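Local coordinates for protein FprA (Mycobacterium tuberculosis, PDB 1LQT) that uses FAD to pass electrons between NADPH and ferredoxin, and may thereby supply reducing power to cytochrome P450 systems, at residues P3-V9 / Y97-A103; G10-F16 / D37-M41; G121-A125 / Q316-S321; D127-W131 / V141-L145. One frame throughout, in Å; residues are numbered along the deposited sequence.

Contacts 1 and 2 sit in the FAD-binding half, on neighbouring strands of one sheet, touching through Leu-39 N on Ile-8 O and Tyr-97 OH on Asp-37. Contacts 3 and 4 lie across the chain's centre, about 37 and 34 Å from contact 1 between centres, and touch through Ile-123 of contact 3, whose CD1 packs on Phe-128 and Pro-143 of contact 4. Contacts 1 and 2 are buried; contacts 3 and 4 are partly exposed and include ordered water. Contacts 1 and 3 are parallel strand pairs built on backbone bonds; contact 2 adds a carboxylate that grips the cofactor, and contact 4 has no direct hydrogen bond, relying on aromatic and aliphatic surfaces.

Contact 1 of 4, residues P3-V9 / Y97-A103; sequences PYYIAIV and YDAVIYA. With FAD (flavin-adenine dinucleotide), chain H.
The ring of Tyr-97 lies with one face against Ala-7, whose CB stands 3.5 Å from the ring centroid and almost on the normal, a clean CH-pi contact. The edge of the same ring runs beside the carbonyl of Tyr-5. Asp-98 meets two further rings at their edges: its carboxylate stands nearly perpendicular to the ring of Tyr-4 (83°), yet is turned only 18° from the plane of the Tyr-5 ring. The first torsion of Asp-98 (chi1 -66°) sets CG anti to its own carbonyl carbon, and OD1 then takes the amide of Tyr-5 on its anti lone pair, N to OD1 2.8 Å. This side-chain bond stands just ahead of the regular parallel pairing, which continues with Ala-7 N to Ala-99 O, Ile-101 N to Ala-7 O and Val-9 N to Ile-101 O, at 2.8 to 3.1 Å. At the far end Val-9 runs alongside Tyr-102, CG2 to CE2 3.7 Å, while its other branch, CG1, reaches the adenine at FAD C2A, also 3.7 Å. Arg-2 forms a salt bridge with Asp-98 OD1. On the Ile-6, Ile-8, Ala-99 and Ile-101 face lie helices 13-28 and 370-391; Val-9, Val-100 and Tyr-102 meet helix 90-96 on the other, and strand 34-40 pairs with the far edge of strand 4-9.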
# COMPACT_ATOMS: atom_id res chain seq x y z
N PRO A 3 -20.32 -15.80 -22.37
CA PRO A 3 -19.03 -15.74 -21.70
C PRO A 3 -19.22 -16.13 -20.23
O PRO A 3 -20.32 -16.07 -19.71
CB PRO A 3 -18.65 -14.26 -21.80
CG PRO A 3 -19.94 -13.56 -21.80
CD PRO A 3 -20.90 -14.45 -22.55
N TYR A 4 -18.13 -16.50 -19.58
CA TYR A 4 -18.11 -16.51 -18.13
C TYR A 4 -18.10 -15.06 -17.66
O TYR A 4 -17.48 -14.21 -18.30
CB TYR A 4 -16.86 -17.20 -17.60
CG TYR A 4 -16.86 -18.70 -17.81
CD1 TYR A 4 -17.84 -19.50 -17.25
CD2 TYR A 4 -15.87 -19.33 -18.52
CE1 TYR A 4 -17.83 -20.87 -17.42
CE2 TYR A 4 -15.85 -20.71 -18.66
CZ TYR A 4 -16.85 -21.47 -18.11
OH TYR A 4 -16.87 -22.84 -18.25
N TYR A 5 -18.76 -14.81 -16.54
CA TYR A 5 -18.84 -13.49 -15.94
C TYR A 5 -18.04 -13.55 -14.66
O TYR A 5 -18.36 -14.31 -13.73
CB TYR A 5 -20.27 -13.12 -15.61
CG TYR A 5 -21.12 -12.95 -16.83
CD1 TYR A 5 -21.14 -11.75 -17.51
CD2 TYR A 5 -21.86 -14.00 -17.32
CE1 TYR A 5 -21.91 -11.59 -18.66
CE2 TYR A 5 -22.64 -13.84 -18.47
CZ TYR A 5 -22.63 -12.65 -19.12
OH TYR A 5 -23.40 -12.49 -20.26
N ILE A 6 -17.01 -12.72 -14.60
CA ILE A 6 -16.14 -12.66 -13.43
C ILE A 6 -16.20 -11.27 -12.83
O ILE A 6 -16.07 -10.29 -13.53
CB ILE A 6 -14.68 -12.94 -13.82
CG1 ILE A 6 -14.55 -14.14 -14.76
CG2 ILE A 6 -13.83 -13.12 -12.57
CD1 ILE A 6 -15.00 -15.44 -14.23
N ALA A 7 -16.40 -11.22 -11.52
CA ALA A 7 -16.31 -9.96 -10.79
C ALA A 7 -14.97 -9.92 -10.11
O ALA A 7 -14.53 -10.92 -9.54
CB ALA A 7 -17.39 -9.85 -9.74
N ILE A 8 -14.34 -8.75 -10.14
CA ILE A 8 -13.09 -8.51 -9.42
C ILE A 8 -13.36 -7.37 -8.48
O ILE A 8 -13.85 -6.31 -8.90
CB ILE A 8 -11.93 -8.20 -10.38
CG1 ILE A 8 -11.70 -9.35 -11.35
CG2 ILE A 8 -10.68 -7.91 -9.57
CD1 ILE A 8 -10.66 -9.05 -12.37
N VAL A 9 -13.07 -7.57 -7.20
CA VAL A 9 -13.31 -6.59 -6.15
C VAL A 9 -11.98 -5.95 -5.83
O VAL A 9 -11.07 -6.58 -5.29
CB VAL A 9 -13.95 -7.23 -4.92
CG1 VAL A 9 -14.18 -6.18 -3.86
CG2 VAL A 9 -15.26 -7.94 -5.33
N TYR A 97 -22.25 -13.89 -10.55
CA TYR A 97 -21.08 -14.10 -11.35
C TYR A 97 -20.67 -15.54 -11.26
O TYR A 97 -20.93 -16.21 -10.26
CB TYR A 97 -19.96 -13.17 -10.84
CG TYR A 97 -20.20 -11.71 -11.14
CD1 TYR A 97 -20.90 -10.90 -10.27
CD2 TYR A 97 -19.76 -11.16 -12.33
CE1 TYR A 97 -21.13 -9.59 -10.56
CE2 TYR A 97 -19.99 -9.83 -12.63
CZ TYR A 97 -20.67 -9.05 -11.76
OH TYR A 97 -20.89 -7.71 -12.01
N ASP A 98 -20.03 -16.03 -12.31
CA ASP A 98 -19.45 -17.37 -12.27
C ASP A 98 -18.37 -17.51 -11.22
O ASP A 98 -18.26 -18.55 -10.58
CB ASP A 98 -18.94 -17.77 -13.64
CG ASP A 98 -20.06 -17.92 -14.65
OD1 ASP A 98 -20.15 -17.05 -15.55
OD2 ASP A 98 -20.85 -18.87 -14.55
N ALA A 99 -17.57 -16.46 -11.06
CA ALA A 99 -16.54 -16.44 -10.02
C ALA A 99 -16.29 -15.00 -9.64
O ALA A 99 -16.56 -14.09 -10.41
CB ALA A 99 -15.29 -17.09 -10.50
N VAL A 100 -15.77 -14.83 -8.42
CA VAL A 100 -15.48 -13.52 -7.87
C VAL A 100 -14.06 -13.58 -7.33
O VAL A 100 -13.70 -14.49 -6.60
CB VAL A 100 -16.45 -13.15 -6.74
CG1 VAL A 100 -16.23 -11.71 -6.30
CG2 VAL A 100 -17.93 -13.37 -7.16
N ILE A 101 -13.26 -12.58 -7.70
CA ILE A 101 -11.88 -12.46 -7.23
C ILE A 101 -11.79 -11.25 -6.31
O ILE A 101 -12.07 -10.14 -6.73
CB ILE A 101 -10.91 -12.30 -8.38
CG1 ILE A 101 -11.01 -13.45 -9.40
CG2 ILE A 101 -9.51 -12.19 -7.85
CD1 ILE A 101 -10.15 -13.26 -10.58
N TYR A 102 -11.39 -11.49 -5.06
CA TYR A 102 -11.15 -10.43 -4.10
C TYR A 102 -9.69 -10.00 -4.19
O TYR A 102 -8.79 -10.78 -3.94
CB TYR A 102 -11.53 -10.90 -2.68
CG TYR A 102 -13.02 -10.96 -2.59
CD1 TYR A 102 -13.72 -12.08 -3.00
CD2 TYR A 102 -13.77 -9.86 -2.18
CE1 TYR A 102 -15.09 -12.09 -3.04
CE2 TYR A 102 -15.14 -9.87 -2.20
CZ TYR A 102 -15.80 -10.97 -2.65
OH TYR A 102 -17.17 -10.93 -2.70
N ALA A 103 -9.50 -8.72 -4.51
CA ALA A 103 -8.22 -8.09 -4.74
C ALA A 103 -8.18 -6.80 -3.92
O ALA A 103 -7.80 -5.73 -4.40
CB ALA A 103 -8.02 -7.82 -6.23
PA FAD H . -3.96 -2.49 -3.60
O1A FAD H . -4.03 -2.01 -2.20
O2A FAD H . -3.05 -1.83 -4.57
O5B FAD H . -5.43 -2.43 -4.24
C5B FAD H . -6.56 -2.82 -3.46
C4B FAD H . -7.77 -2.12 -4.07
O4B FAD H . -8.93 -2.73 -3.51
C3B FAD H . -7.85 -0.62 -3.76
O3B FAD H . -8.11 0.15 -4.91
C2B FAD H . -8.95 -0.55 -2.74
O2B FAD H . -9.62 0.68 -2.65
C1B FAD H . -9.86 -1.71 -3.19
N9A FAD H . -10.76 -2.22 -2.17
C8A FAD H . -10.42 -2.56 -0.89
N7A FAD H . -11.46 -3.01 -0.20
C5A FAD H . -12.52 -2.92 -1.07
C6A FAD H . -13.88 -3.23 -0.91
N6A FAD H . -14.39 -3.75 0.20
N1A FAD H . -14.68 -3.03 -1.98
C2A FAD H . -14.15 -2.55 -3.14
N3A FAD H . -12.87 -2.24 -3.36
C4A FAD H . -12.10 -2.44 -2.29
N1 FAD H . 5.56 -1.19 -5.19
C2 FAD H . 6.45 -0.86 -6.17
O2 FAD H . 6.71 -1.64 -7.07
N3 FAD H . 7.07 0.38 -6.12
C4 FAD H . 6.80 1.33 -5.19
O4 FAD H . 7.37 2.45 -5.22
C4X FAD H . 5.85 1.01 -4.21
N5 FAD H . 5.50 1.93 -3.25
C5X FAD H . 4.60 1.58 -2.28
C6 FAD H . 4.26 2.48 -1.30
C7 FAD H . 3.42 2.16 -0.25
C7M FAD H . 3.06 3.18 0.79
C8 FAD H . 2.87 0.87 -0.22
C8M FAD H . 1.96 0.45 0.90
C9 FAD H . 3.18 -0.05 -1.22
C9A FAD H . 4.04 0.28 -2.25
N10 FAD H . 4.38 -0.63 -3.25
C10 FAD H . 5.26 -0.27 -4.24
C1' FAD H . 3.78 -1.99 -3.31
C2' FAD H . 2.48 -1.99 -4.11
O2' FAD H . 1.70 -0.90 -3.69
C3' FAD H . 1.72 -3.32 -3.87
O3' FAD H . 2.49 -4.43 -4.33
C4' FAD H . 0.40 -3.46 -4.63
O4' FAD H . -0.27 -2.21 -4.76
C5' FAD H . -0.51 -4.47 -3.93
O5' FAD H . -1.60 -4.68 -4.84
P FAD H . -3.04 -5.19 -4.41
O1P FAD H . -3.79 -5.26 -5.68
O2P FAD H . -2.99 -6.42 -3.56
O3P FAD H . -3.64 -4.07 -3.46

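Contact 2 of 4, residues G10-F16 / D37-M41; sequences GSGPSAF and DMLEM. With FAD (flavin-adenine dinucleotide), chain H.
This is the dinucleotide-binding turn of a Rossmann-type beta-alpha-beta unit: the glycine-rich Gly-10 to Ala-15 segment between strand 4-9 and helix 13-28, meeting the end of strand 34-40. Gly-10 N donates to Leu-39 O at 2.8 Å and 174°, tying the turn to the strand. Gly-10 CA comes 3.3 Å from FAD O4B, the bare backbone lying close against the ribose. Beside it Ser-11 OG donates to Glu-40 OE1 at 2.7 Å, arriving 43° out of the carboxylate plane. A chi1 of 67° puts this OG between the backbone N and the carbonyl carbon, on the side where OE1 lies. Two residues before Glu-40, Met-38 reaches toward the helix and bends at its last torsion, placing CE over the centre of the Phe-16 ring at 3.7 Å from the centroid; SD follows over the same face, making this a Met-aromatic contact. Phe-67 stacks on the Phe-16 ring. Toward the cofactor, Ser-14 gives both its amide and its hydroxyl to phosphate oxygen O1P, OG at 2.7 Å. Glu-40 receives the adenosine ribose hydroxyls separately, O3B on OE1 and O2B on OE2, both at 2.7 Å. Such a carboxylate, gripped by Ser-11, the ribose and the amide of Leu-42, is probably kept ionised, and its hold on the ribose diol fixes the adenosine end of FAD in place.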
# COMPACT_ATOMS: atom_id res chain seq x y z
N GLY A 10 -11.87 -4.67 -6.18
CA GLY A 10 -10.65 -3.91 -6.13
C GLY A 10 -10.11 -3.67 -7.53
O GLY A 10 -10.42 -4.40 -8.47
N SER A 11 -9.25 -2.64 -7.63
CA SER A 11 -8.73 -2.19 -8.93
C SER A 11 -7.26 -1.80 -8.86
O SER A 11 -6.80 -0.98 -9.65
CB SER A 11 -9.58 -1.05 -9.45
OG SER A 11 -9.46 0.11 -8.66
N GLY A 12 -6.54 -2.38 -7.91
CA GLY A 12 -5.11 -2.24 -7.85
C GLY A 12 -4.40 -3.21 -8.77
O GLY A 12 -5.00 -3.86 -9.62
N PRO A 13 -3.08 -3.32 -8.62
CA PRO A 13 -2.30 -4.21 -9.47
C PRO A 13 -2.79 -5.64 -9.52
O PRO A 13 -2.87 -6.21 -10.59
CB PRO A 13 -0.89 -4.10 -8.88
CG PRO A 13 -0.84 -2.81 -8.24
CD PRO A 13 -2.22 -2.54 -7.69
N SER A 14 -3.07 -6.26 -8.39
CA SER A 14 -3.47 -7.66 -8.43
C SER A 14 -4.78 -7.84 -9.20
O SER A 14 -4.91 -8.79 -9.97
CB SER A 14 -3.51 -8.28 -7.03
OG SER A 14 -4.58 -7.83 -6.24
N ALA A 15 -5.71 -6.92 -9.03
CA ALA A 15 -6.95 -6.93 -9.78
C ALA A 15 -6.71 -6.83 -11.28
O ALA A 15 -7.29 -7.57 -12.06
CB ALA A 15 -7.83 -5.79 -9.32
N PHE A 16 -5.87 -5.88 -11.68
CA PHE A 16 -5.61 -5.69 -13.11
C PHE A 16 -4.81 -6.80 -13.73
O PHE A 16 -5.04 -7.16 -14.90
CB PHE A 16 -4.99 -4.32 -13.39
CG PHE A 16 -6.03 -3.28 -13.60
CD1 PHE A 16 -6.71 -3.23 -14.82
CD2 PHE A 16 -6.37 -2.36 -12.62
CE1 PHE A 16 -7.71 -2.29 -15.02
CE2 PHE A 16 -7.38 -1.45 -12.84
CZ PHE A 16 -8.04 -1.43 -14.02
N ASP A 37 -16.13 -7.60 -14.73
CA ASP A 37 -16.62 -6.41 -14.06
C ASP A 37 -15.75 -6.19 -12.84
O ASP A 37 -15.61 -7.06 -11.99
CB ASP A 37 -18.06 -6.59 -13.61
CG ASP A 37 -19.07 -6.54 -14.73
OD1 ASP A 37 -18.72 -6.09 -15.83
OD2 ASP A 37 -20.23 -6.95 -14.50
N MET A 38 -15.17 -5.00 -12.75
CA MET A 38 -14.30 -4.61 -11.67
C MET A 38 -15.00 -3.60 -10.80
O MET A 38 -15.42 -2.56 -11.29
CB MET A 38 -13.02 -4.05 -12.26
CG MET A 38 -12.01 -3.66 -11.24
SD MET A 38 -10.44 -3.10 -11.98
CE MET A 38 -9.69 -4.59 -12.49
N LEU A 39 -15.16 -3.92 -9.52
CA LEU A 39 -15.84 -3.10 -8.55
C LEU A 39 -14.83 -2.52 -7.59
O LEU A 39 -14.10 -3.26 -6.96
CB LEU A 39 -16.81 -3.97 -7.73
CG LEU A 39 -17.79 -4.81 -8.55
CD1 LEU A 39 -18.80 -5.46 -7.57
CD2 LEU A 39 -18.43 -4.15 -9.65
N GLU A 40 -14.81 -1.21 -7.46
CA GLU A 40 -13.79 -0.52 -6.69
C GLU A 40 -14.45 0.43 -5.70
O GLU A 40 -15.32 1.21 -6.04
CB GLU A 40 -12.89 0.26 -7.63
CG GLU A 40 -12.01 1.33 -6.97
CD GLU A 40 -11.07 0.78 -5.91
OE1 GLU A 40 -10.42 -0.24 -6.17
OE2 GLU A 40 -11.00 1.41 -4.82
N MET A 41 -13.96 0.35 -4.47
CA MET A 41 -14.42 1.16 -3.36
C MET A 41 -14.35 2.69 -3.58
O MET A 41 -15.22 3.42 -3.17
CB MET A 41 -13.52 0.79 -2.16
CG MET A 41 -13.65 1.73 -0.96
SD MET A 41 -13.12 0.99 0.58
CE MET A 41 -11.20 0.98 0.41
PA FAD H . -3.96 -2.49 -3.60
O1A FAD H . -4.03 -2.01 -2.20
O2A FAD H . -3.05 -1.83 -4.57
O5B FAD H . -5.43 -2.43 -4.24
C5B FAD H . -6.56 -2.82 -3.46
C4B FAD H . -7.77 -2.12 -4.07
O4B FAD H . -8.93 -2.73 -3.51
C3B FAD H . -7.85 -0.62 -3.76
O3B FAD H . -8.11 0.15 -4.91
C2B FAD H . -8.95 -0.55 -2.74
O2B FAD H . -9.62 0.68 -2.65
C1B FAD H . -9.86 -1.71 -3.19
N9A FAD H . -10.76 -2.22 -2.17
C8A FAD H . -10.42 -2.56 -0.89
N7A FAD H . -11.46 -3.01 -0.20
C5A FAD H . -12.52 -2.92 -1.07
C6A FAD H . -13.88 -3.23 -0.91
N6A FAD H . -14.39 -3.75 0.20
N1A FAD H . -14.68 -3.03 -1.98
C2A FAD H . -14.15 -2.55 -3.14
N3A FAD H . -12.87 -2.24 -3.36
C4A FAD H . -12.10 -2.44 -2.29
N1 FAD H . 5.56 -1.19 -5.19
C2 FAD H . 6.45 -0.86 -6.17
O2 FAD H . 6.71 -1.64 -7.07
N3 FAD H . 7.07 0.38 -6.12
C4 FAD H . 6.80 1.33 -5.19
O4 FAD H . 7.37 2.45 -5.22
C4X FAD H . 5.85 1.01 -4.21
N5 FAD H . 5.50 1.93 -3.25
C5X FAD H . 4.60 1.58 -2.28
C6 FAD H . 4.26 2.48 -1.30
C7 FAD H . 3.42 2.16 -0.25
C7M FAD H . 3.06 3.18 0.79
C8 FAD H . 2.87 0.87 -0.22
C8M FAD H . 1.96 0.45 0.90
C9 FAD H . 3.18 -0.05 -1.22
C9A FAD H . 4.04 0.28 -2.25
N10 FAD H . 4.38 -0.63 -3.25
C10 FAD H . 5.26 -0.27 -4.24
C1' FAD H . 3.78 -1.99 -3.31
C2' FAD H . 2.48 -1.99 -4.11
O2' FAD H . 1.70 -0.90 -3.69
C3' FAD H . 1.72 -3.32 -3.87
O3' FAD H . 2.49 -4.43 -4.33
C4' FAD H . 0.40 -3.46 -4.63
O4' FAD H . -0.27 -2.21 -4.76
C5' FAD H . -0.51 -4.47 -3.93
O5' FAD H . -1.60 -4.68 -4.84
P FAD H . -3.04 -5.19 -4.41
O1P FAD H . -3.79 -5.26 -5.68
O2P FAD H . -2.99 -6.42 -3.56
O3P FAD H . -3.64 -4.07 -3.46

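Contact 3 of 4, residues G121-A125 / Q316-S321; sequences GSIAA and QLVVRS
Segments 121-125 and 316-321 run parallel, their strand axes 4.6 Å apart at closest and 26° from aligned, with four bonds running from Val-318 N on Gly-121 O to Ala-125 N on Arg-320 O, all 2.8 to 2.9 Å. That last donor stands 38° out of the carbonyl plane, where the chain turns into helix 125-132. Arg-320 leaves its strand with CG between backbone N and carbonyl carbon (chi1 63°), then extends back across the neighbour, laying one guanidinium face on Ala-124 CB, 3.8 Å from NE. Two waters lie at the guanidinium edge, in its plane, and both accept from NH1. Water 1 gives its own hydrogens to Ser-122 OG and Ile-123 O, water 2 to Ser-122 O; Ser-122 OG is also hydrogen-bonded to Glu-117 O, and Asp-109 forms a salt bridge with NH2. On the other face of the sheet, Val-319 splits its branches: CG2 meets Ile-123 CG1 at 4.1 Å, and CG1 packs on Ala-125 CB at 4.0 Å. Strand 122-124 is the edge of a parallel sheet with strand 317-320 next inward, as in the Rossmann-like NADP domains of this family, and Ser-321, ending the inner strand, lines the pocket of the bound NADP derivative.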
# COMPACT_ATOMS: atom_id res chain seq x y z
N GLY A 121 -0.82 12.67 17.49
CA GLY A 121 0.57 12.72 17.09
C GLY A 121 1.20 11.35 16.86
O GLY A 121 2.32 11.29 16.41
N SER A 122 0.50 10.28 17.23
CA SER A 122 0.94 8.91 16.99
C SER A 122 0.00 8.29 15.97
O SER A 122 -1.17 8.10 16.25
CB SER A 122 0.89 8.11 18.28
OG SER A 122 1.12 6.73 18.04
N ILE A 123 0.53 8.01 14.78
CA ILE A 123 -0.26 7.54 13.65
C ILE A 123 0.46 6.42 12.95
O ILE A 123 1.63 6.19 13.20
CB ILE A 123 -0.58 8.70 12.67
CG1 ILE A 123 0.68 9.26 12.02
CG2 ILE A 123 -1.36 9.77 13.37
CD1 ILE A 123 0.40 10.37 11.02
N ALA A 124 -0.25 5.74 12.06
CA ALA A 124 0.35 4.75 11.19
C ALA A 124 0.78 5.36 9.89
O ALA A 124 0.22 6.33 9.41
CB ALA A 124 -0.62 3.60 10.91
N ALA A 125 1.75 4.74 9.26
CA ALA A 125 2.11 5.11 7.93
C ALA A 125 0.93 4.98 6.98
O ALA A 125 0.78 5.78 6.06
CB ALA A 125 3.32 4.34 7.41
N GLN A 316 7.53 14.87 18.54
CA GLN A 316 6.18 15.43 18.46
C GLN A 316 5.30 14.71 17.43
O GLN A 316 4.12 15.01 17.32
CB GLN A 316 6.23 16.92 18.20
CG GLN A 316 7.05 17.67 19.23
CD GLN A 316 8.53 17.57 18.95
OE1 GLN A 316 8.93 17.59 17.80
NE2 GLN A 316 9.36 17.52 20.02
N LEU A 317 5.88 13.76 16.71
CA LEU A 317 5.17 12.92 15.74
C LEU A 317 5.82 11.56 15.78
O LEU A 317 7.04 11.47 15.72
CB LEU A 317 5.30 13.49 14.33
CG LEU A 317 4.66 12.66 13.21
CD1 LEU A 317 3.16 12.61 13.33
CD2 LEU A 317 5.10 13.19 11.86
N VAL A 318 5.01 10.51 15.89
CA VAL A 318 5.48 9.14 15.78
C VAL A 318 4.62 8.50 14.69
O VAL A 318 3.40 8.47 14.79
CB VAL A 318 5.33 8.36 17.10
CG1 VAL A 318 5.69 6.89 16.89
CG2 VAL A 318 6.21 8.97 18.17
N VAL A 319 5.28 8.02 13.65
CA VAL A 319 4.62 7.29 12.58
C VAL A 319 5.10 5.85 12.64
O VAL A 319 6.27 5.56 12.48
CB VAL A 319 4.95 7.85 11.20
CG1 VAL A 319 4.18 7.10 10.12
CG2 VAL A 319 4.63 9.34 11.12
N ARG A 320 4.17 4.94 12.90
CA ARG A 320 4.50 3.52 12.88
C ARG A 320 4.39 3.00 11.45
O ARG A 320 3.33 3.04 10.85
CB ARG A 320 3.65 2.70 13.85
CG ARG A 320 2.16 2.68 13.56
CD ARG A 320 1.39 1.85 14.56
NE ARG A 320 -0.04 1.90 14.31
CZ ARG A 320 -0.83 2.86 14.75
NH1 ARG A 320 -0.40 3.89 15.46
NH2 ARG A 320 -2.13 2.79 14.49
N SER A 321 5.51 2.54 10.91
CA SER A 321 5.55 1.91 9.59
C SER A 321 5.94 0.46 9.78
O SER A 321 6.99 0.00 9.35
CB SER A 321 6.48 2.68 8.65
OG SER A 321 6.31 2.19 7.33
O HOH W 1 2.23 5.15 15.96
O HOH W 2 -2.45 5.58 16.50

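Contact 4 of 4, residues D127-W131 / V141-L145; sequences DFVGW and VSPDL
Trp-131 and Pro-143 come from opposite directions, and the proline stands on edge over the indole, its CD-CG side turned onto the face: CD sits over the six-membered ring at 3.5 Å from its centroid, only 4° off the normal, a CH-pi contact. The same indole face also carries the backbone N of Ser-142 near its rim, 3.5 Å from NE1. Trp-131 gets there with CG anti to its backbone N (chi1 175°), which swings the ring out along the incoming loop. Its NE1 hydrogen is directed in the ring plane to a water 2.9 Å away, also hydrogen-bonded to Ser-142 OG, linking the helix to the exposed bend. Phe-128 approaches Pro-143 quite differently, presenting its edge so that CE1 lies 4.0 Å from Pro-143 CG. At one end Val-141 leans across the base of the indole, CB to Trp-131 CB 3.9 Å, and its CG2 touches Asp-127 O. At the other, Leu-145 CD1 nears Trp-131 CH2 at 4.1 Å. The loop thus folds back along helix 125-132 before entering strand 149-153; His-181 stacks on Trp-131, helix 180-186 also packs against Leu-145, and helix 157-167 backs Phe-128 and Leu-145.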
# COMPACT_ATOMS: atom_id res chain seq x y z
N ASP A 127 -2.08 5.77 7.44
CA ASP A 127 -2.84 7.00 7.53
C ASP A 127 -2.03 8.21 7.04
O ASP A 127 -2.61 9.10 6.44
CB ASP A 127 -3.35 7.25 8.93
CG ASP A 127 -4.25 6.17 9.44
OD1 ASP A 127 -3.79 4.99 9.57
OD2 ASP A 127 -5.42 6.42 9.77
N PHE A 128 -0.73 8.27 7.30
CA PHE A 128 0.08 9.37 6.84
C PHE A 128 0.21 9.39 5.32
O PHE A 128 0.04 10.42 4.69
CB PHE A 128 1.45 9.33 7.53
CG PHE A 128 2.30 10.52 7.20
CD1 PHE A 128 1.93 11.78 7.59
CD2 PHE A 128 3.49 10.37 6.52
CE1 PHE A 128 2.72 12.88 7.28
CE2 PHE A 128 4.25 11.48 6.22
CZ PHE A 128 3.85 12.71 6.59
N VAL A 129 0.53 8.23 4.76
CA VAL A 129 0.62 8.05 3.33
C VAL A 129 -0.71 8.34 2.66
O VAL A 129 -0.78 9.04 1.64
CB VAL A 129 1.09 6.62 2.99
CG1 VAL A 129 1.03 6.38 1.48
CG2 VAL A 129 2.50 6.34 3.53
N GLY A 130 -1.78 7.77 3.19
CA GLY A 130 -3.08 8.04 2.61
C GLY A 130 -3.36 9.54 2.58
O GLY A 130 -3.89 10.07 1.62
N TRP A 131 -3.01 10.21 3.67
CA TRP A 131 -3.21 11.65 3.75
C TRP A 131 -2.36 12.40 2.72
O TRP A 131 -2.88 13.23 1.98
CB TRP A 131 -2.94 12.11 5.18
CG TRP A 131 -3.00 13.58 5.37
CD1 TRP A 131 -4.10 14.37 5.47
CD2 TRP A 131 -1.88 14.44 5.54
NE1 TRP A 131 -3.74 15.68 5.69
CE2 TRP A 131 -2.37 15.74 5.74
CE3 TRP A 131 -0.52 14.23 5.57
CZ2 TRP A 131 -1.52 16.83 5.94
CZ3 TRP A 131 0.32 15.30 5.78
CH2 TRP A 131 -0.18 16.57 5.95
N VAL A 141 -6.62 13.21 8.44
CA VAL A 141 -5.56 12.78 9.35
C VAL A 141 -4.85 14.01 9.91
O VAL A 141 -4.58 14.09 11.09
CB VAL A 141 -4.62 11.81 8.66
CG1 VAL A 141 -3.40 11.48 9.54
CG2 VAL A 141 -5.33 10.52 8.29
N SER A 142 -4.50 14.93 9.02
CA SER A 142 -4.06 16.28 9.37
C SER A 142 -3.09 16.32 10.55
O SER A 142 -3.34 16.94 11.57
CB SER A 142 -5.29 17.12 9.67
OG SER A 142 -6.17 17.09 8.56
N PRO A 143 -1.95 15.67 10.39
CA PRO A 143 -0.99 15.63 11.49
C PRO A 143 -0.35 16.99 11.68
O PRO A 143 -0.18 17.76 10.74
CB PRO A 143 0.03 14.63 10.99
CG PRO A 143 0.02 14.80 9.52
CD PRO A 143 -1.43 15.01 9.18
N ASP A 144 0.01 17.28 12.92
CA ASP A 144 0.79 18.47 13.23
C ASP A 144 2.24 18.18 12.89
O ASP A 144 2.87 17.31 13.51
CB ASP A 144 0.61 18.81 14.72
CG ASP A 144 1.33 20.07 15.14
OD1 ASP A 144 2.14 20.62 14.38
OD2 ASP A 144 1.12 20.53 16.28
N LEU A 145 2.75 18.88 11.89
CA LEU A 145 4.10 18.70 11.40
C LEU A 145 5.00 19.85 11.82
O LEU A 145 6.05 20.06 11.22
CB LEU A 145 4.08 18.55 9.87
CG LEU A 145 3.21 17.41 9.38
CD1 LEU A 145 3.33 17.29 7.86
CD2 LEU A 145 3.58 16.10 10.04
O HOH W 3 -5.21 18.15 6.23